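Local structure of guanine nucleotide exchange protein (Legionella pneumophila, 1XSZ) at residues P5-A10 / K30-Q35; G104-I109 / T258-T263; T245-P250 / G262-T267. The protein probably acts as a guanine nucleotide exchange factor for ADP-ribosylation factors, pairing a Sec7 domain with a capping domain that lies over its active site. All coordinates share one frame; numbering follows the deposited sequence. Where two conformers were deposited one is given.

Contact 1: residues P5-A10 / K30-Q35; sequences PEIEKA and KEICEQ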
ATOM      1  N   PRO A   5       7.148 -29.665   9.240  1.00 27.93           N
ATOM      2  CA  PRO A   5       7.260 -30.068  10.644  1.00 27.93           C
ATOM      3  C   PRO A   5       8.207 -29.210  11.480  1.00 27.24           C
ATOM      4  O   PRO A   5       7.898 -28.872  12.622  1.00 26.80           O
ATOM      5  CB  PRO A   5       7.731 -31.514  10.541  1.00 28.01           C
ATOM      6  CG  PRO A   5       7.026 -31.988   9.313  1.00 29.43           C
ATOM      7  CD  PRO A   5       7.244 -30.839   8.352  1.00 27.89           C
ATOM      8  N   GLU A   6       9.355 -28.859  10.912  1.00 27.29           N
ATOM      9  CA  GLU A   6      10.336 -28.052  11.629  1.00 27.46           C
ATOM     10  C   GLU A   6       9.837 -26.636  11.887  1.00 26.54           C
ATOM     11  O   GLU A   6      10.247 -26.000  12.854  1.00 26.65           O
ATOM     12  CB  GLU A   6      11.656 -28.020  10.859  1.00 28.17           C
ATOM     13  CG  GLU A   6      12.330 -29.383  10.768  1.00 31.15           C
ATOM     14  CD  GLU A   6      12.731 -29.934  12.128  1.00 32.92           C
ATOM     15  OE1 GLU A   6      13.082 -31.133  12.201  1.00 35.07           O
ATOM     16  OE2 GLU A   6      12.708 -29.175  13.119  1.00 33.08           O
ATOM     17  N   ILE A   7       8.954 -26.144  11.023  1.00 25.43           N
ATOM     18  CA  ILE A   7       8.395 -24.809  11.198  1.00 25.41           C
ATOM     19  C   ILE A   7       7.308 -24.891  12.267  1.00 25.62           C
ATOM     20  O   ILE A   7       7.240 -24.052  13.165  1.00 25.19           O
ATOM     21  CB  ILE A   7       7.785 -24.272   9.880  1.00 24.31           C
ATOM     22  CG1 ILE A   7       8.898 -23.993   8.863  1.00 24.82           C
ATOM     23  CG2 ILE A   7       6.986 -23.003  10.148  1.00 23.41           C
ATOM     24  CD1 ILE A   7       9.825 -22.850   9.245  1.00 24.39           C
ATOM     25  N   GLU A   8       6.470 -25.918  12.172  1.00 26.07           N
ATOM     26  CA  GLU A   8       5.395 -26.115  13.135  1.00 27.75           C
ATOM     27  C   GLU A   8       5.987 -26.238  14.541  1.00 28.03           C
ATOM     28  O   GLU A   8       5.442 -25.696  15.501  1.00 27.82           O
ATOM     29  CB  GLU A   8       4.601 -27.377  12.791  1.00 29.76           C
ATOM     30  CG  GLU A   8       3.275 -27.504  13.532  1.00 32.83           C
ATOM     31  CD  GLU A   8       2.205 -26.568  12.995  1.00 34.68           C
ATOM     32  OE1 GLU A   8       1.117 -26.495  13.605  1.00 36.22           O
ATOM     33  OE2 GLU A   8       2.445 -25.911  11.959  1.00 36.72           O
ATOM     34  N   LYS A   9       7.107 -26.949  14.652  1.00 29.60           N
ATOM     35  CA  LYS A   9       7.774 -27.136  15.939  1.00 30.66           C
ATOM     36  C   LYS A   9       8.155 -25.811  16.586  1.00 30.27           C
ATOM     37  O   LYS A   9       8.040 -25.648  17.802  1.00 30.71           O
ATOM     38  CB  LYS A   9       9.045 -27.979  15.774  1.00 32.30           C
ATOM     39  CG  LYS A   9       8.799 -29.436  15.450  1.00 35.09           C
ATOM     40  CD  LYS A   9      10.094 -30.231  15.344  1.00 36.96           C
ATOM     41  CE  LYS A   9       9.808 -31.696  15.033  1.00 38.02           C
ATOM     42  NZ  LYS A   9      11.050 -32.513  14.925  1.00 37.79           N
ATOM     43  N   ALA A  10       8.609 -24.868  15.765  1.00 28.85           N
ATOM     44  CA  ALA A  10       9.037 -23.561  16.253  1.00 27.22           C
ATOM     45  C   ALA A  10       8.018 -22.450  16.030  1.00 25.66           C
ATOM     46  O   ALA A  10       8.375 -21.270  16.042  1.00 26.41           O
ATOM     47  CB  ALA A  10      10.357 -23.182  15.590  1.00 27.27           C
ATOM     48  N   LYS A  30      13.349 -18.283   7.524  1.00 22.18           N
ATOM     49  CA  LYS A  30      14.372 -18.502   6.508  1.00 24.43           C
ATOM     50  C   LYS A  30      15.534 -19.335   7.041  1.00 24.73           C
ATOM     51  O   LYS A  30      16.087 -20.161   6.319  1.00 25.15           O
ATOM     52  CB  LYS A  30      14.883 -17.159   5.975  1.00 25.00           C
ATOM     53  CG  LYS A  30      13.817 -16.353   5.240  1.00 26.72           C
ATOM     54  CD  LYS A  30      14.317 -14.982   4.808  1.00 28.27           C
ATOM     55  CE  LYS A  30      15.429 -15.079   3.780  1.00 29.65           C
ATOM     56  NZ  LYS A  30      15.826 -13.731   3.289  1.00 30.73           N
ATOM     57  N   GLU A  31      15.895 -19.131   8.303  1.00 24.67           N
ATOM     58  CA  GLU A  31      16.992 -19.890   8.896  1.00 27.11           C
ATOM     59  C   GLU A  31      16.622 -21.364   9.016  1.00 27.04           C
ATOM     60  O   GLU A  31      17.439 -22.242   8.742  1.00 27.59           O
ATOM     61  CB  GLU A  31      17.352 -19.326  10.272  1.00 28.80           C
ATOM     62  CG  GLU A  31      17.945 -17.927  10.220  1.00 33.36           C
ATOM     63  CD  GLU A  31      18.411 -17.439  11.577  1.00 35.20           C
ATOM     64  OE1 GLU A  31      17.574 -17.345  12.499  1.00 37.10           O
ATOM     65  OE2 GLU A  31      19.618 -17.150  11.718  1.00 38.61           O
ATOM     66  N   ILE A  32      15.386 -21.632   9.425  1.00 26.28           N
ATOM     67  CA  ILE A  32      14.915 -23.003   9.566  1.00 25.91           C
ATOM     68  C   ILE A  32      14.851 -23.673   8.198  1.00 26.47           C
ATOM     69  O   ILE A  32      15.237 -24.832   8.049  1.00 25.46           O
ATOM     70  CB  ILE A  32      13.519 -23.047  10.219  1.00 26.00           C
ATOM     71  CG1 ILE A  32      13.609 -22.527  11.656  1.00 26.78           C
ATOM     72  CG2 ILE A  32      12.968 -24.471  10.194  1.00 24.86           C
ATOM     73  CD1 ILE A  32      12.273 -22.431  12.361  1.00 27.71           C
ATOM     74  N   CYS A  33      14.367 -22.940   7.199  1.00 26.04           N
ATOM     75  CA  CYS A  33      14.266 -23.480   5.848  1.00 27.10           C
ATOM     76  C   CYS A  33      15.635 -23.829   5.281  1.00 29.39           C
ATOM     77  O   CYS A  33      15.785 -24.822   4.574  1.00 29.02           O
ATOM     78  CB  CYS A  33      13.554 -22.485   4.929  1.00 26.08           C
ATOM     79  SG  CYS A  33      11.784 -22.311   5.281  1.00 22.80           S
ATOM     80  N   GLU A  34      16.631 -23.008   5.597  0.50 29.98           N
ATOM     81  CA  GLU A  34      17.990 -23.236   5.126  0.50 31.73           C
ATOM     82  C   GLU A  34      18.522 -24.532   5.725  0.50 32.13           C
ATOM     83  O   GLU A  34      19.039 -25.395   5.014  0.50 31.97           O
ATOM     84  CB  GLU A  34      18.883 -22.059   5.536  0.50 32.85           C
ATOM     85  CG  GLU A  34      20.342 -22.136   5.085  0.50 35.25           C
ATOM     86  CD  GLU A  34      21.193 -23.059   5.943  0.50 36.50           C
ATOM     87  OE1 GLU A  34      21.133 -24.291   5.755  0.50 37.52           O
ATOM     88  OE2 GLU A  34      21.924 -22.548   6.818  0.50 37.27           O
ATOM     89  N   GLN A  35      18.378 -24.664   7.039  1.00 32.08           N
ATOM     90  CA  GLN A  35      18.857 -25.837   7.757  1.00 33.68           C
ATOM     91  C   GLN A  35      18.238 -27.150   7.284  1.00 33.41           C
ATOM     92  O   GLN A  35      18.923 -28.170   7.209  1.00 33.89           O
ATOM     93  CB  GLN A  35      18.607 -25.662   9.258  1.00 34.91           C
ATOM     94  CG  GLN A  35      19.152 -26.793  10.116  1.00 38.75           C
ATOM     95  CD  GLN A  35      18.990 -26.524  11.600  1.00 40.46           C
ATOM     96  OE1 GLN A  35      19.462 -25.507  12.112  1.00 42.52           O
ATOM     97  NE2 GLN A  35      18.326 -27.436  12.299  1.00 42.15           N
TER
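Ile7 and Ile32 mark where helix 5-9 runs past the C-terminal part of helix 22-35: their CA atoms lie 7.0 Å apart, the short axes approach to 9.9 Å, and the N-to-C directions differ by 144°, so the pair is antiparallel with a clear splay. This is helix-helix packing at the N-terminal edge of the all-helical Sec7 domain. Ile32 is the centre of it, since both of its branches meet the short helix: CG2 also reaches Glu6, CD1 also reaches Ala10, and Ile7 CD1 touches both. Ile32 CG2 lies 3.7 Å from Ile7 CD1 and 3.8 Å from the CB of Glu6, so the aliphatic base of the acid, not its carboxylate, takes part. The other branch is stretched out, with CD1 anti to CA (chi2 176°), and its end meets the CB of Ala10 at 3.8 Å. Ile7 is built differently: chi2 of -67° bends CD1 off the extended path and brings it against both branches of Ile32, the two side chains crossing obliquely. All these contacts are apolar, and their small area, 190 Å² over both sides, fits a short one-turn helix laid against a longer one. Ala10 is also the N-cap of helix 11-20, which places the contact beside the junction of two helices. Ile14 of that helix touches both Ile7 and Ile32. From helix 40-50, Phe47 and Glu43 pack on Ile7, and Glu43 also reaches Cys33. Glu6 OE1 makes a long salt bridge with Lys9 NZ (3.7 Å), one turn on. Cys33 makes a looser contact, its SG standing 4.5 Å from the CD1 of Ile7.

Contact 2: residues G104-I109 / T258-T263; sequences GEAQKI and TGYKGT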
ATOM      1  N   GLY A 104      -3.127   0.886   3.493  1.00 13.20           N
ATOM      2  CA  GLY A 104      -3.820   2.111   3.134  1.00 14.14           C
ATOM      3  C   GLY A 104      -2.998   2.935   2.162  1.00 15.44           C
ATOM      4  O   GLY A 104      -3.178   4.146   2.058  1.00 17.89           O
ATOM      5  N   GLU A 105      -2.098   2.267   1.446  1.00 13.35           N
ATOM      6  CA  GLU A 105      -1.218   2.910   0.474  1.00 13.43           C
ATOM      7  C   GLU A 105      -1.532   2.374  -0.914  1.00 13.35           C
ATOM      8  O   GLU A 105      -1.591   1.164  -1.121  1.00 13.09           O
ATOM      9  CB  GLU A 105       0.235   2.622   0.833  1.00 13.13           C
ATOM     10  CG  GLU A 105       0.624   3.137   2.214  1.00 14.15           C
ATOM     11  CD  GLU A 105       1.912   2.522   2.702  1.00 14.13           C
ATOM     12  OE1 GLU A 105       2.977   2.837   2.140  1.00 15.20           O
ATOM     13  OE2 GLU A 105       1.857   1.705   3.645  1.00 15.59           O
ATOM     14  N   ALA A 106      -1.694   3.288  -1.864  1.00 13.10           N
ATOM     15  CA  ALA A 106      -2.054   2.948  -3.234  1.00 11.81           C
ATOM     16  C   ALA A 106      -1.220   1.888  -3.943  1.00 12.72           C
ATOM     17  O   ALA A 106      -1.775   0.944  -4.514  1.00 13.06           O
ATOM     18  CB  ALA A 106      -2.090   4.213  -4.078  1.00 12.55           C
ATOM     19  N   GLN A 107       0.100   2.027  -3.931  1.00 12.33           N
ATOM     20  CA  GLN A 107       0.920   1.051  -4.638  1.00 14.59           C
ATOM     21  C   GLN A 107       0.853  -0.342  -4.033  1.00 13.18           C
ATOM     22  O   GLN A 107       0.953  -1.337  -4.755  1.00 14.94           O
ATOM     23  CB  GLN A 107       2.369   1.533  -4.733  1.00 16.32           C
ATOM     24  CG  GLN A 107       2.525   2.770  -5.615  1.00 21.78           C
ATOM     25  CD  GLN A 107       3.972   3.114  -5.914  1.00 26.18           C
ATOM     26  OE1 GLN A 107       4.256   4.085  -6.616  1.00 29.84           O
ATOM     27  NE2 GLN A 107       4.895   2.319  -5.385  1.00 30.29           N
ATOM     28  N   LYS A 108       0.670  -0.420  -2.718  1.00 12.78           N
ATOM     29  CA  LYS A 108       0.577  -1.714  -2.053  1.00 11.76           C
ATOM     30  C   LYS A 108      -0.754  -2.375  -2.395  1.00 12.52           C
ATOM     31  O   LYS A 108      -0.811  -3.579  -2.667  1.00 12.74           O
ATOM     32  CB  LYS A 108       0.734  -1.538  -0.542  1.00 11.08           C
ATOM     33  CG  LYS A 108       2.154  -1.183  -0.147  1.00 12.68           C
ATOM     34  CD  LYS A 108       2.285  -0.955   1.351  1.00 12.82           C
ATOM     35  CE  LYS A 108       3.725  -0.659   1.720  1.00 14.60           C
ATOM     36  NZ  LYS A 108       3.836  -0.241   3.150  1.00 16.27           N
ATOM     37  N   ILE A 109      -1.827  -1.595  -2.383  1.00 12.05           N
ATOM     38  CA  ILE A 109      -3.139  -2.114  -2.747  1.00 11.96           C
ATOM     39  C   ILE A 109      -3.060  -2.646  -4.181  1.00 12.84           C
ATOM     40  O   ILE A 109      -3.555  -3.731  -4.487  1.00 13.32           O
ATOM     41  CB  ILE A 109      -4.201  -0.996  -2.681  1.00 12.21           C
ATOM     42  CG1 ILE A 109      -4.453  -0.619  -1.221  1.00 12.46           C
ATOM     43  CG2 ILE A 109      -5.506  -1.447  -3.345  1.00 13.20           C
ATOM     44  CD1 ILE A 109      -5.205   0.684  -1.051  1.00 13.04           C
ATOM     45  N   THR A 258      -8.470   5.929  -3.795  1.00 11.77           N
ATOM     46  CA  THR A 258      -7.799   6.374  -2.571  1.00 12.29           C
ATOM     47  C   THR A 258      -7.440   7.852  -2.452  1.00 13.55           C
ATOM     48  O   THR A 258      -7.030   8.294  -1.376  1.00 13.65           O
ATOM     49  CB  THR A 258      -6.465   5.628  -2.385  1.00 12.47           C
ATOM     50  OG1 THR A 258      -5.523   6.101  -3.359  1.00 13.44           O
ATOM     51  CG2 THR A 258      -6.642   4.118  -2.558  1.00 13.65           C
ATOM     52  N   GLY A 259      -7.549   8.601  -3.545  1.00 12.75           N
ATOM     53  CA  GLY A 259      -7.184  10.012  -3.520  1.00 13.17           C
ATOM     54  C   GLY A 259      -5.698  10.202  -3.790  1.00 12.38           C
ATOM     55  O   GLY A 259      -5.162  11.305  -3.700  1.00 13.48           O
ATOM     56  N   TYR A 260      -5.029   9.115  -4.145  1.00 12.10           N
ATOM     57  CA  TYR A 260      -3.600   9.105  -4.423  1.00 11.62           C
ATOM     58  C   TYR A 260      -3.218  10.118  -5.499  1.00 13.48           C
ATOM     59  O   TYR A 260      -3.861  10.189  -6.556  1.00 14.76           O
ATOM     60  CB  TYR A 260      -3.209   7.689  -4.862  1.00 12.25           C
ATOM     61  CG  TYR A 260      -1.742   7.430  -5.116  1.00 11.96           C
ATOM     62  CD1 TYR A 260      -0.762   7.759  -4.172  1.00 11.59           C
ATOM     63  CD2 TYR A 260      -1.338   6.761  -6.275  1.00 13.32           C
ATOM     64  CE1 TYR A 260       0.580   7.418  -4.383  1.00 12.83           C
ATOM     65  CE2 TYR A 260      -0.016   6.420  -6.490  1.00 14.08           C
ATOM     66  CZ  TYR A 260       0.941   6.745  -5.549  1.00 12.20           C
ATOM     67  OH  TYR A 260       2.249   6.399  -5.782  1.00 15.15           O
ATOM     68  N   LYS A 261      -2.171  10.890  -5.224  1.00 13.23           N
ATOM     69  CA  LYS A 261      -1.673  11.890  -6.164  1.00 14.73           C
ATOM     70  C   LYS A 261      -0.246  11.582  -6.609  1.00 15.69           C
ATOM     71  O   LYS A 261       0.350  12.345  -7.376  1.00 16.97           O
ATOM     72  CB  LYS A 261      -1.727  13.292  -5.546  1.00 15.66           C
ATOM     73  CG  LYS A 261      -3.129  13.769  -5.219  1.00 18.59           C
ATOM     74  CD  LYS A 261      -3.183  15.278  -5.036  1.00 24.24           C
ATOM     75  CE  LYS A 261      -2.896  15.998  -6.346  1.00 23.96           C
ATOM     76  NZ  LYS A 261      -3.028  17.475  -6.205  1.00 27.30           N
ATOM     77  N   GLY A 262       0.305  10.470  -6.128  1.00 14.47           N
ATOM     78  CA  GLY A 262       1.651  10.085  -6.510  1.00 14.62           C
ATOM     79  C   GLY A 262       2.642   9.939  -5.370  1.00 13.82           C
ATOM     80  O   GLY A 262       2.359  10.316  -4.223  1.00 14.07           O
ATOM     81  N   THR A 263       3.804   9.382  -5.691  1.00 14.28           N
ATOM     82  CA  THR A 263       4.880   9.177  -4.730  1.00 15.00           C
ATOM     83  C   THR A 263       6.168   9.800  -5.252  1.00 16.63           C
ATOM     84  O   THR A 263       6.548   9.594  -6.407  1.00 17.90           O
ATOM     85  CB  THR A 263       5.141   7.682  -4.486  1.00 15.76           C
ATOM     86  OG1 THR A 263       3.960   7.076  -3.955  1.00 17.39           O
ATOM     87  CG2 THR A 263       6.292   7.489  -3.504  1.00 17.84           C
TER
HETATM   88  O   HOH W   1       2.602   5.768  -8.423  1.00 32.61           O
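Ala106 presses its methyl over one face of the Tyr260 ring: CB lies 3.6 Å from the ring centroid and 20° off the normal, a CH-pi contact displaced toward the CG-CD2 side, where CB comes within 3.4 Å of CG. Tyr260 CG is anti to the backbone N (chi1 -176°), which sets the root of the ring against this methyl. On the opposite face the backbone N of Gly262 sits above the centre, so the ring lies between Ala106 of the helix and the backbone of its own strand. Beyond the hydroxyl, water 1 links Tyr260 OH (2.7 Å) to Gln107 OE1 (3.0 Å), with the amide plane turned 82° from the ring. Separately, Ile109 CD1 and Thr258 CG2 meet tip to tip at 4.0 Å. This is the interface between the Sec7 and capping domains, in which the N-terminal turn of helix 106-123 abuts strand 260-268. Several second-shell bonds fix the tyrosine. Thr263 OG1, in the plane at the ring edge, is hydrogen-bonded to Tyr260 OH at 2.6 Å, while the backbone N of Tyr260 donates to Thr258 OG1 at 3.2 Å in an ST turn; that hydroxyl also bonds to Leu254 O. The helix start is held by Tyr280 OH on Ala106 N. Glu105, the N-cap residue, pairs through OE2 with Lys108 NZ at 2.8 Å, and its OE1 takes bonds from Gln278 and Gln299.

Contact 3: residues T245-P250 / G262-T267; sequences TTVDQP and GTITLT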
ATOM      1  N   THR A 245      15.310  13.566  -7.178  1.00 22.32           N
ATOM      2  CA  THR A 245      13.956  13.051  -7.050  1.00 22.98           C
ATOM      3  C   THR A 245      13.376  12.513  -8.343  1.00 23.89           C
ATOM      4  O   THR A 245      13.752  12.932  -9.439  1.00 24.15           O
ATOM      5  CB  THR A 245      12.989  14.138  -6.546  1.00 23.13           C
ATOM      6  OG1 THR A 245      13.045  15.273  -7.423  1.00 25.12           O
ATOM      7  CG2 THR A 245      13.347  14.566  -5.138  1.00 23.54           C
ATOM      8  N   THR A 246      12.459  11.567  -8.188  1.00 22.88           N
ATOM      9  CA  THR A 246      11.731  10.972  -9.297  1.00 23.13           C
ATOM     10  C   THR A 246      10.305  10.944  -8.776  1.00 22.83           C
ATOM     11  O   THR A 246      10.084  10.790  -7.571  1.00 21.00           O
ATOM     12  CB  THR A 246      12.196   9.529  -9.622  1.00 23.79           C
ATOM     13  OG1 THR A 246      12.067   8.697  -8.464  1.00 26.39           O
ATOM     14  CG2 THR A 246      13.643   9.529 -10.092  1.00 25.75           C
ATOM     15  N   VAL A 247       9.341  11.130  -9.667  1.00 22.94           N
ATOM     16  CA  VAL A 247       7.942  11.133  -9.268  1.00 23.31           C
ATOM     17  C   VAL A 247       7.147  10.066  -9.998  1.00 24.24           C
ATOM     18  O   VAL A 247       7.169   9.992 -11.227  1.00 25.64           O
ATOM     19  CB  VAL A 247       7.283  12.502  -9.543  1.00 23.51           C
ATOM     20  CG1 VAL A 247       5.804  12.454  -9.163  1.00 23.17           C
ATOM     21  CG2 VAL A 247       8.002  13.593  -8.762  1.00 25.40           C
ATOM     22  N   ASP A 248       6.456   9.235  -9.226  1.00 23.49           N
ATOM     23  CA  ASP A 248       5.609   8.182  -9.774  1.00 24.25           C
ATOM     24  C   ASP A 248       4.207   8.756  -9.865  1.00 22.91           C
ATOM     25  O   ASP A 248       3.562   8.991  -8.842  1.00 21.37           O
ATOM     26  CB  ASP A 248       5.582   6.964  -8.849  1.00 28.03           C
ATOM     27  CG  ASP A 248       6.626   5.933  -9.207  1.00 32.56           C
ATOM     28  OD1 ASP A 248       7.820   6.287  -9.268  1.00 35.48           O
ATOM     29  OD2 ASP A 248       6.249   4.762  -9.422  1.00 36.18           O
ATOM     30  N   GLN A 249       3.734   8.999 -11.081  1.00 20.80           N
ATOM     31  CA  GLN A 249       2.395   9.537 -11.257  1.00 20.16           C
ATOM     32  C   GLN A 249       1.376   8.474 -10.861  1.00 18.76           C
ATOM     33  O   GLN A 249       1.617   7.277 -11.015  1.00 18.62           O
ATOM     34  CB  GLN A 249       2.178   9.966 -12.708  1.00 22.24           C
ATOM     35  CG  GLN A 249       3.061  11.129 -13.151  1.00 23.76           C
ATOM     36  CD  GLN A 249       2.895  12.359 -12.277  1.00 24.16           C
ATOM     37  OE1 GLN A 249       1.779  12.754 -11.946  1.00 25.11           O
ATOM     38  NE2 GLN A 249       4.013  12.979 -11.909  1.00 26.71           N
ATOM     39  N   PRO A 250       0.222   8.900 -10.340  1.00 17.28           N
ATOM     40  CA  PRO A 250      -0.833   7.977  -9.914  1.00 17.05           C
ATOM     41  C   PRO A 250      -1.701   7.407 -11.031  1.00 17.65           C
ATOM     42  O   PRO A 250      -2.112   8.132 -11.938  1.00 18.37           O
ATOM     43  CB  PRO A 250      -1.657   8.834  -8.970  1.00 17.44           C
ATOM     44  CG  PRO A 250      -1.612  10.176  -9.663  1.00 17.77           C
ATOM     45  CD  PRO A 250      -0.140  10.293 -10.012  1.00 17.46           C
ATOM     46  N   GLY A 262       0.305  10.470  -6.128  1.00 14.47           N
ATOM     47  CA  GLY A 262       1.651  10.085  -6.510  1.00 14.62           C
ATOM     48  C   GLY A 262       2.642   9.939  -5.370  1.00 13.82           C
ATOM     49  O   GLY A 262       2.359  10.316  -4.223  1.00 14.07           O
ATOM     50  N   THR A 263       3.804   9.382  -5.691  1.00 14.28           N
ATOM     51  CA  THR A 263       4.880   9.177  -4.730  1.00 15.00           C
ATOM     52  C   THR A 263       6.168   9.800  -5.252  1.00 16.63           C
ATOM     53  O   THR A 263       6.548   9.594  -6.407  1.00 17.90           O
ATOM     54  CB  THR A 263       5.141   7.682  -4.486  1.00 15.76           C
ATOM     55  OG1 THR A 263       3.960   7.076  -3.955  1.00 17.39           O
ATOM     56  CG2 THR A 263       6.292   7.489  -3.504  1.00 17.84           C
ATOM     57  N   ILE A 264       6.828  10.570  -4.398  1.00 16.22           N
ATOM     58  CA  ILE A 264       8.089  11.203  -4.753  1.00 17.07           C
ATOM     59  C   ILE A 264       9.178  10.418  -4.043  1.00 17.69           C
ATOM     60  O   ILE A 264       9.072  10.152  -2.844  1.00 18.38           O
ATOM     61  CB  ILE A 264       8.144  12.663  -4.259  1.00 16.12           C
ATOM     62  CG1 ILE A 264       6.965  13.452  -4.827  1.00 19.06           C
ATOM     63  CG2 ILE A 264       9.478  13.301  -4.658  1.00 18.27           C
ATOM     64  CD1 ILE A 264       6.763  14.803  -4.181  1.00 20.25           C
ATOM     65  N   THR A 265      10.212  10.023  -4.775  1.00 18.19           N
ATOM     66  CA  THR A 265      11.314   9.294  -4.168  1.00 17.86           C
ATOM     67  C   THR A 265      12.529  10.209  -4.110  1.00 18.36           C
ATOM     68  O   THR A 265      12.984  10.727  -5.135  1.00 19.11           O
ATOM     69  CB  THR A 265      11.670   8.017  -4.956  1.00 18.87           C
ATOM     70  OG1 THR A 265      10.541   7.133  -4.962  1.00 20.79           O
ATOM     71  CG2 THR A 265      12.849   7.303  -4.310  1.00 21.28           C
ATOM     72  N   LEU A 266      13.028  10.427  -2.898  1.00 18.64           N
ATOM     73  CA  LEU A 266      14.197  11.274  -2.676  1.00 18.91           C
ATOM     74  C   LEU A 266      15.421  10.400  -2.476  1.00 19.67           C
ATOM     75  O   LEU A 266      15.404   9.465  -1.678  1.00 19.37           O
ATOM     76  CB  LEU A 266      14.009  12.146  -1.432  1.00 17.82           C
ATOM     77  CG  LEU A 266      12.989  13.281  -1.479  1.00 18.30           C
ATOM     78  CD1 LEU A 266      11.586  12.733  -1.657  1.00 21.53           C
ATOM     79  CD2 LEU A 266      13.083  14.078  -0.195  1.00 19.87           C
ATOM     80  N   THR A 267      16.490  10.708  -3.198  1.00 20.06           N
ATOM     81  CA  THR A 267      17.720   9.944  -3.071  1.00 22.72           C
ATOM     82  C   THR A 267      18.903  10.895  -2.987  1.00 23.90           C
ATOM     83  O   THR A 267      19.071  11.760  -3.846  1.00 23.37           O
ATOM     84  CB  THR A 267      17.934   9.008  -4.280  1.00 24.27           C
ATOM     85  OG1 THR A 267      16.794   8.157  -4.440  1.00 24.63           O
ATOM     86  CG2 THR A 267      19.170   8.148  -4.068  1.00 25.92           C
TER
HETATM   87  O   HOH W   2       8.529   7.479  -6.607  1.00 25.99           O
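Thr246 and Thr265, then Asp248 and Thr263, are the hydrogen-bonded pairs of two antiparallel strands; the short segments approach to 4.7 Å between axes, with 163° between their N-to-C directions. They form an edge pair of the capping domain's six-stranded antiparallel sheet, joined in sequence through helix 252-258. Each pair makes both of its bonds, but unequally. Thr265 N to Thr246 O is 2.9 Å and nearly straight at 172°. Asp248 N to Thr263 O is 2.8 Å, and the return bonds of both pairs are longer. A water-mediated link lies on the Asp248-Thr263-Thr265 face: water 2 donates to Asp248 OD1 and Thr263 O and accepts from Thr265 OG1 at 2.6 Å, tying three residues across both strands. Apolar contacts occupy the other face, where the non-hydrogen-bonded pairs lie side by side. Val247 CG2, anti to the carbonyl carbon, is set 4.1 Å from Ile264 CG1, and Thr245 CG2 lies 3.9 Å from Leu266 CG. Strand 243-248 is outermost in the sheet within this chain, while 260-268 is bonded on its far side to strand 274-280. Phe224 of helix 216-224 packs on Thr245 and Ile264, and on the opposite face Gln107 of helix 106-123 touches Asp248 and Thr263.

Along the chain the three contacts run from contact 1, near the N-terminus, to contacts 2 and 3, which both end on strand 260-268 and share Gly262 and Thr263. Contact 1 belongs to the Sec7 helices alone, about 35 Å between centres from contact 2 and about 39 Å from contact 3, with no touch to either. The centres of contacts 2 and 3 are about 12 Å apart and the two meet directly, Tyr260 CD2 packing on Pro250 CB at 3.4 Å. Strand 260-268 thus serves twice: within the capping domain it pairs with strand 243-248, and at its start it bears on Sec7 helix 106-123, joining the cap's sheet to the domain it covers.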